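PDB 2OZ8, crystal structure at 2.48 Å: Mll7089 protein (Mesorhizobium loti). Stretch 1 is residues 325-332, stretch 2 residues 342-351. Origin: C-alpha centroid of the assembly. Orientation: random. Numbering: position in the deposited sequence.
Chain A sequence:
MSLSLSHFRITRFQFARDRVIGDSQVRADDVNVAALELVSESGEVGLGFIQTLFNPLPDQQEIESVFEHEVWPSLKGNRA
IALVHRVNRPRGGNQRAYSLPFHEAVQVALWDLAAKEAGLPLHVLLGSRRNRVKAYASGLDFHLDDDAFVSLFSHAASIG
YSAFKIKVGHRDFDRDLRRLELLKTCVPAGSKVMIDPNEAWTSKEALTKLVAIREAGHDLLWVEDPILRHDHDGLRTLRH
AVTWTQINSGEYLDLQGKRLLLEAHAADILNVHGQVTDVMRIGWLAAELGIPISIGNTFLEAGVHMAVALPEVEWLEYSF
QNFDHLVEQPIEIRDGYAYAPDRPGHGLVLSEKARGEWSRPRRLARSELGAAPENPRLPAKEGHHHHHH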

ATOM      1  N   HIS A 325     -24.192   7.809 -46.904  1.00 43.82           N
ATOM      2  CA  HIS A 325     -24.677   7.219 -48.124  1.00 44.54           C
ATOM      3  C   HIS A 325     -24.852   5.687 -48.007  1.00 45.20           C
ATOM      4  O   HIS A 325     -25.581   5.045 -48.818  1.00 46.82           O
ATOM      5  CB  HIS A 325     -23.742   7.573 -49.279  1.00 43.76           C
ATOM      6  CG  HIS A 325     -22.384   6.984 -49.138  1.00 45.03           C
ATOM      7  ND1 HIS A 325     -21.466   7.438 -48.210  1.00 41.77           N
ATOM      8  CD2 HIS A 325     -21.785   5.963 -49.800  1.00 45.64           C
ATOM      9  CE1 HIS A 325     -20.363   6.724 -48.308  1.00 41.44           C
ATOM     10  NE2 HIS A 325     -20.529   5.822 -49.266  1.00 43.64           N
ATOM     11  N   LEU A 326     -24.217   5.101 -47.001  1.00 43.98           N
ATOM     12  CA  LEU A 326     -24.262   3.680 -46.856  1.00 43.03           C
ATOM     13  C   LEU A 326     -25.575   3.176 -46.254  1.00 43.25           C
ATOM     14  O   LEU A 326     -25.871   1.985 -46.373  1.00 43.21           O
ATOM     15  CB  LEU A 326     -23.073   3.169 -46.058  1.00 42.86           C
ATOM     16  CG  LEU A 326     -21.627   3.306 -46.531  1.00 42.59           C
ATOM     17  CD1 LEU A 326     -20.681   3.001 -45.368  1.00 41.65           C
ATOM     18  CD2 LEU A 326     -21.263   2.451 -47.737  1.00 40.89           C
ATOM     19  N   VAL A 327     -26.360   4.048 -45.622  1.00 42.87           N
ATOM     20  CA  VAL A 327     -27.577   3.604 -44.932  1.00 42.93           C
ATOM     21  C   VAL A 327     -28.813   4.399 -45.383  1.00 45.25           C
ATOM     22  O   VAL A 327     -28.681   5.516 -45.919  1.00 45.48           O
ATOM     23  CB  VAL A 327     -27.455   3.757 -43.384  1.00 42.81           C
ATOM     24  CG1 VAL A 327     -26.621   2.607 -42.738  1.00 39.96           C
ATOM     25  CG2 VAL A 327     -26.941   5.162 -43.031  1.00 41.14           C
ATOM     26  N   GLU A 328     -30.009   3.852 -45.133  1.00 46.45           N
ATOM     27  CA  GLU A 328     -31.260   4.499 -45.568  1.00 48.09           C
ATOM     28  C   GLU A 328     -31.497   5.770 -44.815  1.00 48.08           C
ATOM     29  O   GLU A 328     -31.661   6.802 -45.441  1.00 48.84           O
ATOM     30  CB  GLU A 328     -32.467   3.560 -45.461  1.00 47.41           C
ATOM     31  CG  GLU A 328     -32.346   2.382 -46.419  1.00 49.49           C
ATOM     32  CD  GLU A 328     -33.437   1.338 -46.299  1.00 52.33           C
ATOM     33  OE1 GLU A 328     -34.261   1.361 -45.324  1.00 55.76           O
ATOM     34  OE2 GLU A 328     -33.451   0.470 -47.217  1.00 58.51           O
ATOM     35  N   GLN A 329     -31.527   5.706 -43.483  1.00 48.38           N
ATOM     36  CA  GLN A 329     -31.585   6.913 -42.643  1.00 48.90           C
ATOM     37  C   GLN A 329     -30.607   6.898 -41.475  1.00 48.32           C
ATOM     38  O   GLN A 329     -30.742   6.102 -40.529  1.00 49.35           O
ATOM     39  CB  GLN A 329     -33.006   7.238 -42.136  1.00 48.70           C
ATOM     40  CG  GLN A 329     -33.790   6.044 -41.830  1.00 50.93           C
ATOM     41  CD  GLN A 329     -35.279   6.266 -41.800  1.00 52.98           C
ATOM     42  OE1 GLN A 329     -35.767   7.323 -41.397  1.00 55.77           O
ATOM     43  NE2 GLN A 329     -36.017   5.246 -42.207  1.00 52.08           N
ATOM     44  N   PRO A 330     -29.668   7.832 -41.506  1.00 47.12           N
ATOM     45  CA  PRO A 330     -28.626   7.986 -40.499  1.00 46.33           C
ATOM     46  C   PRO A 330     -29.262   8.492 -39.215  1.00 45.20           C
ATOM     47  O   PRO A 330     -30.422   8.914 -39.251  1.00 45.03           O
ATOM     48  CB  PRO A 330     -27.709   9.072 -41.099  1.00 46.85           C
ATOM     49  CG  PRO A 330     -28.583   9.834 -42.033  1.00 47.36           C
ATOM     50  CD  PRO A 330     -29.612   8.860 -42.556  1.00 46.58           C
ATOM     51  N   ILE A 331     -28.513   8.444 -38.111  1.00 43.76           N
ATOM     52  CA  ILE A 331     -28.945   8.969 -36.827  1.00 43.01           C
ATOM     53  C   ILE A 331     -29.129  10.485 -36.851  1.00 43.18           C
ATOM     54  O   ILE A 331     -28.213  11.212 -37.183  1.00 42.30           O
ATOM     55  CB  ILE A 331     -27.913   8.595 -35.672  1.00 43.32           C
ATOM     56  CG1 ILE A 331     -27.805   7.065 -35.469  1.00 43.56           C
ATOM     57  CG2 ILE A 331     -28.263   9.309 -34.338  1.00 39.64           C
ATOM     58  CD1 ILE A 331     -29.195   6.279 -35.430  1.00 41.38           C
ATOM     59  N   GLU A 332     -30.305  10.956 -36.461  1.00 43.53           N
ATOM     60  CA  GLU A 332     -30.551  12.379 -36.324  1.00 45.26           C
ATOM     61  C   GLU A 332     -29.643  13.086 -35.271  1.00 44.68           C
ATOM     62  O   GLU A 332     -29.576  12.677 -34.112  1.00 43.34           O
ATOM     63  CB  GLU A 332     -32.025  12.632 -35.960  1.00 45.41           C
ATOM     64  CG  GLU A 332     -32.430  14.108 -36.098  1.00 46.22           C
ATOM     65  CD  GLU A 332     -33.868  14.393 -35.697  1.00 49.18           C
ATOM     66  OE1 GLU A 332     -34.583  13.462 -35.246  1.00 52.86           O
ATOM     67  OE2 GLU A 332     -34.292  15.589 -35.807  1.00 58.72           O
ATOM     68  N   ASP A 342     -36.902   6.012 -32.992  1.00 47.42           N
ATOM     69  CA  ASP A 342     -37.987   5.139 -32.536  1.00 48.99           C
ATOM     70  C   ASP A 342     -38.275   3.982 -33.496  1.00 48.75           C
ATOM     71  O   ASP A 342     -39.353   3.421 -33.481  1.00 50.78           O
ATOM     72  CB  ASP A 342     -39.256   5.953 -32.246  1.00 50.37           C
ATOM     73  CG  ASP A 342     -40.372   5.113 -31.609  1.00 55.73           C
ATOM     74  OD1 ASP A 342     -40.060   4.244 -30.767  1.00 61.22           O
ATOM     75  OD2 ASP A 342     -41.563   5.311 -31.965  1.00 62.01           O
ATOM     76  N   ARG A 343     -37.299   3.616 -34.307  1.00 47.42           N
ATOM     77  CA  ARG A 343     -37.398   2.481 -35.211  1.00 45.82           C
ATOM     78  C   ARG A 343     -36.894   1.224 -34.485  1.00 45.04           C
ATOM     79  O   ARG A 343     -36.262   1.345 -33.447  1.00 45.57           O
ATOM     80  CB  ARG A 343     -36.533   2.752 -36.445  1.00 45.54           C
ATOM     81  CG  ARG A 343     -37.008   3.918 -37.360  1.00 45.28           C
ATOM     82  CD  ARG A 343     -35.935   4.234 -38.425  1.00 45.06           C
ATOM     83  NE  ARG A 343     -35.414   5.546 -38.104  1.00 45.21           N
ATOM     84  CZ  ARG A 343     -34.157   5.932 -38.167  1.00 47.36           C
ATOM     85  NH1 ARG A 343     -33.181   5.126 -38.563  1.00 46.09           N
ATOM     86  NH2 ARG A 343     -33.885   7.175 -37.826  1.00 49.73           N
ATOM     87  N   PRO A 344     -37.205   0.009 -34.995  1.00 44.19           N
ATOM     88  CA  PRO A 344     -36.625  -1.171 -34.347  1.00 41.98           C
ATOM     89  C   PRO A 344     -35.155  -1.350 -34.622  1.00 39.89           C
ATOM     90  O   PRO A 344     -34.642  -0.843 -35.623  1.00 38.64           O
ATOM     91  CB  PRO A 344     -37.418  -2.340 -34.957  1.00 42.57           C
ATOM     92  CG  PRO A 344     -37.907  -1.836 -36.276  1.00 43.56           C
ATOM     93  CD  PRO A 344     -38.165  -0.368 -36.068  1.00 44.44           C
ATOM     94  N   GLY A 345     -34.483  -2.089 -33.738  1.00 37.51           N
ATOM     95  CA  GLY A 345     -33.045  -2.191 -33.817  1.00 35.09           C
ATOM     96  C   GLY A 345     -32.372  -0.880 -33.459  1.00 34.29           C
ATOM     97  O   GLY A 345     -32.918  -0.035 -32.690  1.00 32.82           O
ATOM     98  N   HIS A 346     -31.164  -0.722 -33.977  1.00 34.03           N
ATOM     99  CA  HIS A 346     -30.438   0.519 -33.800  1.00 34.74           C
ATOM    100  C   HIS A 346     -30.873   1.581 -34.829  1.00 35.34           C
ATOM    101  O   HIS A 346     -30.406   2.705 -34.792  1.00 35.13           O
ATOM    102  CB  HIS A 346     -28.909   0.324 -33.755  1.00 34.35           C
ATOM    103  CG  HIS A 346     -28.330  -0.493 -34.869  1.00 35.49           C
ATOM    104  ND1 HIS A 346     -28.673  -0.322 -36.197  1.00 36.58           N
ATOM    105  CD2 HIS A 346     -27.388  -1.468 -34.847  1.00 36.26           C
ATOM    106  CE1 HIS A 346     -27.964  -1.158 -36.941  1.00 38.11           C
ATOM    107  NE2 HIS A 346     -27.188  -1.876 -36.143  1.00 38.23           N
ATOM    108  N   GLY A 347     -31.772   1.192 -35.739  1.00 36.46           N
ATOM    109  CA  GLY A 347     -32.360   2.082 -36.745  1.00 36.43           C
ATOM    110  C   GLY A 347     -31.497   2.229 -37.980  1.00 37.76           C
ATOM    111  O   GLY A 347     -31.820   3.019 -38.844  1.00 38.52           O
ATOM    112  N   LEU A 348     -30.361   1.526 -38.067  1.00 38.10           N
ATOM    113  CA  LEU A 348     -29.522   1.668 -39.255  1.00 37.12           C
ATOM    114  C   LEU A 348     -29.795   0.487 -40.159  1.00 37.29           C
ATOM    115  O   LEU A 348     -29.717  -0.679 -39.749  1.00 35.82           O
ATOM    116  CB  LEU A 348     -28.026   1.855 -38.939  1.00 36.33           C
ATOM    117  CG  LEU A 348     -27.645   3.064 -38.049  1.00 38.68           C
ATOM    118  CD1 LEU A 348     -26.226   2.905 -37.499  1.00 35.48           C
ATOM    119  CD2 LEU A 348     -27.866   4.499 -38.721  1.00 36.19           C
ATOM    120  N   VAL A 349     -30.161   0.804 -41.399  1.00 37.81           N
ATOM    121  CA  VAL A 349     -30.392  -0.227 -42.426  1.00 37.06           C
ATOM    122  C   VAL A 349     -29.602   0.122 -43.651  1.00 36.93           C
ATOM    123  O   VAL A 349     -29.680   1.225 -44.129  1.00 37.30           O
ATOM    124  CB  VAL A 349     -31.913  -0.378 -42.819  1.00 37.22           C
ATOM    125  CG1 VAL A 349     -32.058  -1.448 -43.912  1.00 35.82           C
ATOM    126  CG2 VAL A 349     -32.778  -0.712 -41.613  1.00 32.78           C
ATOM    127  N   LEU A 350     -28.858  -0.838 -44.157  1.00 38.51           N
ATOM    128  CA  LEU A 350     -27.960  -0.637 -45.274  1.00 40.77           C
ATOM    129  C   LEU A 350     -28.721  -0.187 -46.528  1.00 42.92           C
ATOM    130  O   LEU A 350     -29.837  -0.654 -46.787  1.00 44.58           O
ATOM    131  CB  LEU A 350     -27.260  -1.942 -45.537  1.00 40.66           C
ATOM    132  CG  LEU A 350     -25.859  -1.924 -46.094  1.00 41.45           C
ATOM    133  CD1 LEU A 350     -24.943  -1.152 -45.190  1.00 37.52           C
ATOM    134  CD2 LEU A 350     -25.450  -3.386 -46.194  1.00 43.91           C
ATOM    135  N   SER A 351     -28.163   0.746 -47.284  1.00 44.43           N
ATOM    136  CA  SER A 351     -28.857   1.256 -48.456  1.00 46.08           C
ATOM    137  C   SER A 351     -28.622   0.289 -49.617  1.00 47.55           C
ATOM    138  O   SER A 351     -27.493  -0.069 -49.932  1.00 47.38           O
ATOM    139  CB  SER A 351     -28.367   2.657 -48.760  1.00 46.00           C
ATOM    140  OG  SER A 351     -28.502   3.015 -50.119  1.00 47.87           O
TER
HETATM  141  O   HOH W   1     -27.933   6.233 -49.781  1.00 51.69           O
HETATM  142  O   HOH W   2     -31.109   3.315 -41.957  1.00 42.65           O

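The two stretches meet through backbone hydrogen bonds at one end and an arginine at the other, burying 604 Å² counted over both sides. At His325 the contact is made by the main chain. Its CA-to-CB bond points away from stretch 2, while its O lies 3.7 Å from Ser351 CB and accepts a hydrogen bond at 2.8 Å from water 1. That water is also hydrogen-bonded to Ser351 OG at 3.3 Å, so it links the two residues. Ser351 suits this place because it is small and polar: it sits at an N-cap position, where its side chain caps a backbone N just past the stretch.

Leu326 closes the 3-10 segment and turns its carbonyl to stretch 2. Ser351 N donates to Leu326 O at 2.8 Å, with an N-H...O angle of 166°, close to linear. The same oxygen receives a CA-H...O contact from Leu350 CA at 3.5 Å.

Val327 is the centre of a single beta bridge with Leu350, their CA atoms 4.3 Å apart. The bridge is completed on the far side of Val327, where Glu328 N donates to Val349 O at 2.8 Å and 160°; Val327 CA adds a CA-H...O contact to that oxygen at 3.3 Å. The extended backbone of Val327 (phi/psi -127/161) suits a beta-branched residue, and its buried side chain packs CG1 against Leu348 CB at 4.1 Å. Glu328, by contrast, is exposed, and its OE1 passes 3.8 Å from Val349 CG1.

Beyond the bridge, water 2 takes over. It accepts from Gln329 N at 2.9 Å and from Val349 N at 2.7 Å; both amides are donors, so the water oxygen supplies the acceptor that neither can offer the other. Gln329 O receives a weak hydrogen bond from Arg343 NH1, 3.3 Å long and bent to 132°. Arg343 points its CA-to-CB bond toward stretch 1, and Gln329 CG lies over one face of the guanidinium, 3.4 Å from NH1. Pro330 O lies at the edge of that group, 4.1 Å from NH2.

Pro330 CA approaches Leu348 CD2 at 4.0 Å. Ile331 then brings the end of its side chain inward, placing CD1 4.0 Å from Leu348 CD2 and 3.8 Å from His346 O. Leu348 thus meets both Val327 and Ile331 with apolar surface, while its N donates to His346 ND1 at 3.1 Å. Gly347 fits its positive phi of 84°, and an ideal CB there would clash with Arg343 NH1 at 3.0 Å.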